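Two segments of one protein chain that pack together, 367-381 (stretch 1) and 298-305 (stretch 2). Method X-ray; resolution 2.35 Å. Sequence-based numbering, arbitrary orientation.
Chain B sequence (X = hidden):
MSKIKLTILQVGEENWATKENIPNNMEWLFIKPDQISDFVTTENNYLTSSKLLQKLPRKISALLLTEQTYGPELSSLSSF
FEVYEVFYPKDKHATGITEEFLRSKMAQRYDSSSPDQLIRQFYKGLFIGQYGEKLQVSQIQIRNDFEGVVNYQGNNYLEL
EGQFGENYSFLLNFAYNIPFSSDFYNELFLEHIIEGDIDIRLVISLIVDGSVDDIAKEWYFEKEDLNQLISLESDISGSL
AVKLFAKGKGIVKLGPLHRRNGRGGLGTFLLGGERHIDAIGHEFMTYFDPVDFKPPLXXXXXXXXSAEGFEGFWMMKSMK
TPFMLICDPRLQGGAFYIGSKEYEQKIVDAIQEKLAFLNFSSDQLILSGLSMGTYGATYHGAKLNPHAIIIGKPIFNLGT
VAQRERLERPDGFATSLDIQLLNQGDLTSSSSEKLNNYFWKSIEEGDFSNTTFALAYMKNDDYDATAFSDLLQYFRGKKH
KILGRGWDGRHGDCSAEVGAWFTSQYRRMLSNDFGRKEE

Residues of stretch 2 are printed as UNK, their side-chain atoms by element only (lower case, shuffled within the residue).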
# COMPACT_ATOMS: atom_id res chain seq x y z
N LEU B 367 16.86 5.03 -1.34
CA LEU B 367 15.52 5.57 -1.52
C LEU B 367 15.35 6.08 -2.95
O LEU B 367 16.27 6.69 -3.51
CB LEU B 367 15.26 6.71 -0.53
CG LEU B 367 15.46 6.30 0.93
CD1 LEU B 367 15.33 7.47 1.88
CD2 LEU B 367 14.49 5.19 1.31
N SER B 368 14.18 5.84 -3.53
CA SER B 368 13.96 6.12 -4.95
C SER B 368 12.50 6.45 -5.22
O SER B 368 11.60 6.12 -4.43
CB SER B 368 14.37 4.94 -5.82
OG SER B 368 13.70 3.76 -5.40
N GLY B 369 12.26 7.07 -6.37
CA GLY B 369 10.91 7.34 -6.83
C GLY B 369 10.91 8.26 -8.03
O GLY B 369 11.93 8.82 -8.44
N LEU B 370 9.72 8.41 -8.61
CA LEU B 370 9.48 9.31 -9.72
C LEU B 370 8.32 10.25 -9.38
O LEU B 370 7.37 9.86 -8.68
CB LEU B 370 9.19 8.51 -11.00
CG LEU B 370 10.36 7.57 -11.33
CD1 LEU B 370 9.91 6.38 -12.13
CD2 LEU B 370 11.49 8.31 -12.07
N SER B 371 8.43 11.50 -9.85
CA SER B 371 7.49 12.59 -9.55
C SER B 371 7.13 12.65 -8.06
O SER B 371 7.94 13.11 -7.26
CB SER B 371 6.23 12.47 -10.41
OG SER B 371 6.46 12.94 -11.73
N MET B 372 5.92 12.20 -7.69
CA MET B 372 5.50 12.30 -6.29
C MET B 372 6.38 11.46 -5.38
O MET B 372 6.60 11.81 -4.21
CB MET B 372 4.03 11.89 -6.13
CG MET B 372 3.56 11.89 -4.68
SD MET B 372 1.78 11.58 -4.43
CE MET B 372 1.75 9.77 -4.35
N GLY B 373 6.88 10.33 -5.89
CA GLY B 373 7.81 9.52 -5.13
C GLY B 373 9.08 10.27 -4.77
O GLY B 373 9.67 10.02 -3.72
N THR B 374 9.51 11.20 -5.64
CA THR B 374 10.75 11.93 -5.36
C THR B 374 10.61 12.77 -4.11
O THR B 374 11.60 12.99 -3.40
CB THR B 374 11.14 12.81 -6.55
OG1 THR B 374 10.31 13.98 -6.57
CG2 THR B 374 11.00 12.06 -7.87
N TYR B 375 9.41 13.25 -3.82
CA TYR B 375 9.18 14.04 -2.62
C TYR B 375 9.31 13.19 -1.37
O TYR B 375 9.99 13.57 -0.41
CB TYR B 375 7.80 14.70 -2.68
CG TYR B 375 7.59 15.81 -1.68
CD1 TYR B 375 7.54 15.55 -0.32
CD2 TYR B 375 7.41 17.11 -2.11
CE1 TYR B 375 7.33 16.57 0.60
CE2 TYR B 375 7.20 18.14 -1.21
CZ TYR B 375 7.15 17.86 0.14
OH TYR B 375 6.93 18.90 1.02
N GLY B 376 8.66 12.03 -1.36
CA GLY B 376 8.78 11.14 -0.21
C GLY B 376 10.20 10.64 -0.02
O GLY B 376 10.69 10.57 1.10
N ALA B 377 10.87 10.28 -1.12
CA ALA B 377 12.22 9.71 -1.02
C ALA B 377 13.20 10.73 -0.46
O ALA B 377 13.99 10.41 0.43
CB ALA B 377 12.69 9.19 -2.38
N THR B 378 13.13 11.98 -0.93
CA THR B 378 14.07 13.00 -0.46
C THR B 378 13.67 13.57 0.90
O THR B 378 14.53 13.73 1.78
CB THR B 378 14.18 14.12 -1.50
OG1 THR B 378 14.44 13.55 -2.80
CG2 THR B 378 15.30 15.06 -1.15
N TYR B 379 12.39 13.87 1.11
CA TYR B 379 11.95 14.46 2.38
C TYR B 379 12.25 13.53 3.55
O TYR B 379 12.71 13.98 4.61
CB TYR B 379 10.46 14.80 2.32
CG TYR B 379 9.87 15.41 3.58
CD1 TYR B 379 9.37 14.61 4.61
CD2 TYR B 379 9.79 16.80 3.74
CE1 TYR B 379 8.84 15.17 5.76
CE2 TYR B 379 9.24 17.36 4.89
CZ TYR B 379 8.77 16.55 5.90
OH TYR B 379 8.21 17.08 7.04
N HIS B 380 11.97 12.23 3.38
CA HIS B 380 12.23 11.30 4.48
C HIS B 380 13.69 10.84 4.48
O HIS B 380 14.21 10.47 5.54
CB HIS B 380 11.26 10.11 4.39
CG HIS B 380 9.82 10.49 4.61
ND1 HIS B 380 9.32 10.82 5.86
CD2 HIS B 380 8.79 10.62 3.75
CE1 HIS B 380 8.04 11.13 5.75
NE2 HIS B 380 7.69 11.02 4.48
N GLY B 381 14.36 10.88 3.32
CA GLY B 381 15.79 10.60 3.27
C GLY B 381 16.58 11.45 4.24
O GLY B 381 17.51 10.96 4.89
N UNK B 298 16.38 -1.65 -1.15
CA UNK B 298 15.95 -0.62 -2.10
C UNK B 298 14.49 -0.25 -1.89
O UNK B 298 13.60 -1.10 -2.01
c UNK B 298 16.17 -1.12 -3.52
o UNK B 298 15.45 -2.35 -3.70
c UNK B 298 17.65 -1.34 -3.77
N UNK B 299 14.23 1.03 -1.63
CA UNK B 299 12.89 1.53 -1.31
C UNK B 299 12.37 2.34 -2.49
O UNK B 299 13.04 3.28 -2.96
c UNK B 299 13.45 1.57 1.15
c UNK B 299 12.91 2.38 -0.03
c UNK B 299 11.53 2.95 0.28
N UNK B 300 11.17 2.00 -2.97
CA UNK B 300 10.50 2.75 -4.03
C UNK B 300 9.22 3.36 -3.49
O UNK B 300 8.32 2.63 -3.08
c UNK B 300 10.19 1.85 -5.23
c UNK B 300 8.31 2.26 -6.88
c UNK B 300 10.28 3.61 -7.04
c UNK B 300 8.47 3.95 -8.57
c UNK B 300 9.73 4.29 -8.11
c UNK B 300 7.75 2.94 -7.95
c UNK B 300 9.58 2.59 -6.40
o UNK B 300 7.92 4.62 -9.64
N UNK B 301 9.15 4.70 -3.49
CA UNK B 301 7.91 5.40 -3.18
C UNK B 301 7.03 5.47 -4.42
O UNK B 301 7.49 5.90 -5.49
c UNK B 301 8.44 7.38 1.07
c UNK B 301 10.57 6.67 0.27
c UNK B 301 8.19 6.81 -2.67
c UNK B 301 8.73 6.88 -1.26
c UNK B 301 7.93 7.29 -0.22
c UNK B 301 10.07 6.59 -1.00
c UNK B 301 9.76 7.07 1.32
N UNK B 302 5.77 5.08 -4.28
CA UNK B 302 4.87 5.09 -5.42
C UNK B 302 4.58 6.51 -5.86
O UNK B 302 4.49 7.44 -5.04
o UNK B 302 3.76 3.00 -4.82
c UNK B 302 3.56 4.37 -5.09
N UNK B 303 4.41 6.69 -7.17
CA UNK B 303 3.96 7.95 -7.71
C UNK B 303 2.47 8.20 -7.43
O UNK B 303 1.78 7.44 -6.76
N UNK B 304 1.99 9.32 -7.97
CA UNK B 304 0.59 9.69 -7.85
C UNK B 304 -0.28 8.73 -8.66
O UNK B 304 0.05 8.42 -9.81
c UNK B 304 -1.84 11.32 -9.47
c UNK B 304 -1.52 12.41 -7.36
c UNK B 304 -1.02 11.62 -8.38
c UNK B 304 0.42 11.13 -8.34
c UNK B 304 -3.65 12.56 -8.49
c UNK B 304 -2.83 12.88 -7.41
c UNK B 304 -3.15 11.78 -9.52
N UNK B 305 -1.40 8.28 -8.08
CA UNK B 305 -2.30 7.35 -8.77
C UNK B 305 -3.66 7.32 -8.06
O UNK B 305 -3.73 7.06 -6.85
c UNK B 305 -1.22 5.33 -7.47
c UNK B 305 -0.60 3.90 -7.58
c UNK B 305 -1.70 5.93 -8.84
n UNK B 305 -0.07 1.40 -8.84
n UNK B 305 -1.57 2.81 -7.77
n UNK B 305 -2.22 0.70 -8.51
c UNK B 305 -1.29 1.64 -8.37

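Position 298 carries three side-chain atoms, one carbon bearing an oxygen and a second carbon. Its side chain makes no contact with stretch 1, and the oxygen is hydrogen-bonded elsewhere in the structure. The branch at CB with one hydroxyl identifies Thr298.

Position 299 has three carbons, one bearing the other two, with no heteroatom: a branched, apolar side chain. Its CB lies 3.5 Å from Leu367 CD2, on the sheet face they share. This is Val299, with chi1 in the t well. Its carbonyl O accepts a hydrogen bond from Ser368 OG at 2.6 Å and a weak one from Ser368 N at 2.9 Å, the latter bent to 121° at the hydrogen.

At position 300 one carbon leads to a six-carbon ring bearing an oxygen. The side chain starts on the same face as that of Ser368, whose OG lies at the ring edge, and the ring also approaches the bare backbone of Gly369, while its oxygen reaches the side chain of Leu370. The ring hydroxyl defines Tyr300. Ser368 OG is 3.8 Å from Tyr300 CD1, CE1 of Tyr300 is 3.5 Å from Gly369 CA, and Tyr300 OH lies 3.6 Å from Leu370 CD1.

Position 301 shows one carbon and a six-carbon ring without oxygen. Stretch 1 covers 109 Å² of this residue, the largest share of any residue here. Gly376 CA sits 4.2 Å from the ring centroid, 22° off the normal, a CH-pi contact over the face. This is Phe301. A CB on Gly376 would come within 2.7 Å of Phe301 CD2, so the bare glycine makes room for the ring. Ala377 CB adds an apolar contact at 3.9 Å to Phe301 CD1.

Position 302 holds one carbon and one oxygen, the signature of Ser302. Its CA-to-CB bond points away from stretch 1; its backbone O lies 3.7 Å from Met372 CE.

Position 303 has no side-chain atoms and is Gly303. Met372 CE approaches its O to 3.4 Å.

Position 304 has one carbon and an unsubstituted six-carbon ring. Met372 SD lies 4.2 Å from its CB and near the plane of the ring, at its edge. This is Phe304.

Position 305 has three carbons, a nitrogen, and a carbon carrying two more nitrogens. This guanidinium identifies Arg305, whose end leads away from stretch 1.

The contact combines two parallel strands with a helix packed mainly against the Phe301 ring. Phe301 N donates to Ser368 O at 3.0 Å and 171°, a nearly straight bond that fixes the strand pairing, while the Phe301 ring joins strand to helix. Beyond the strand, Met372 packs along the backbone of 302-304.

Stretch 2 (298-305) TVYFSGFR
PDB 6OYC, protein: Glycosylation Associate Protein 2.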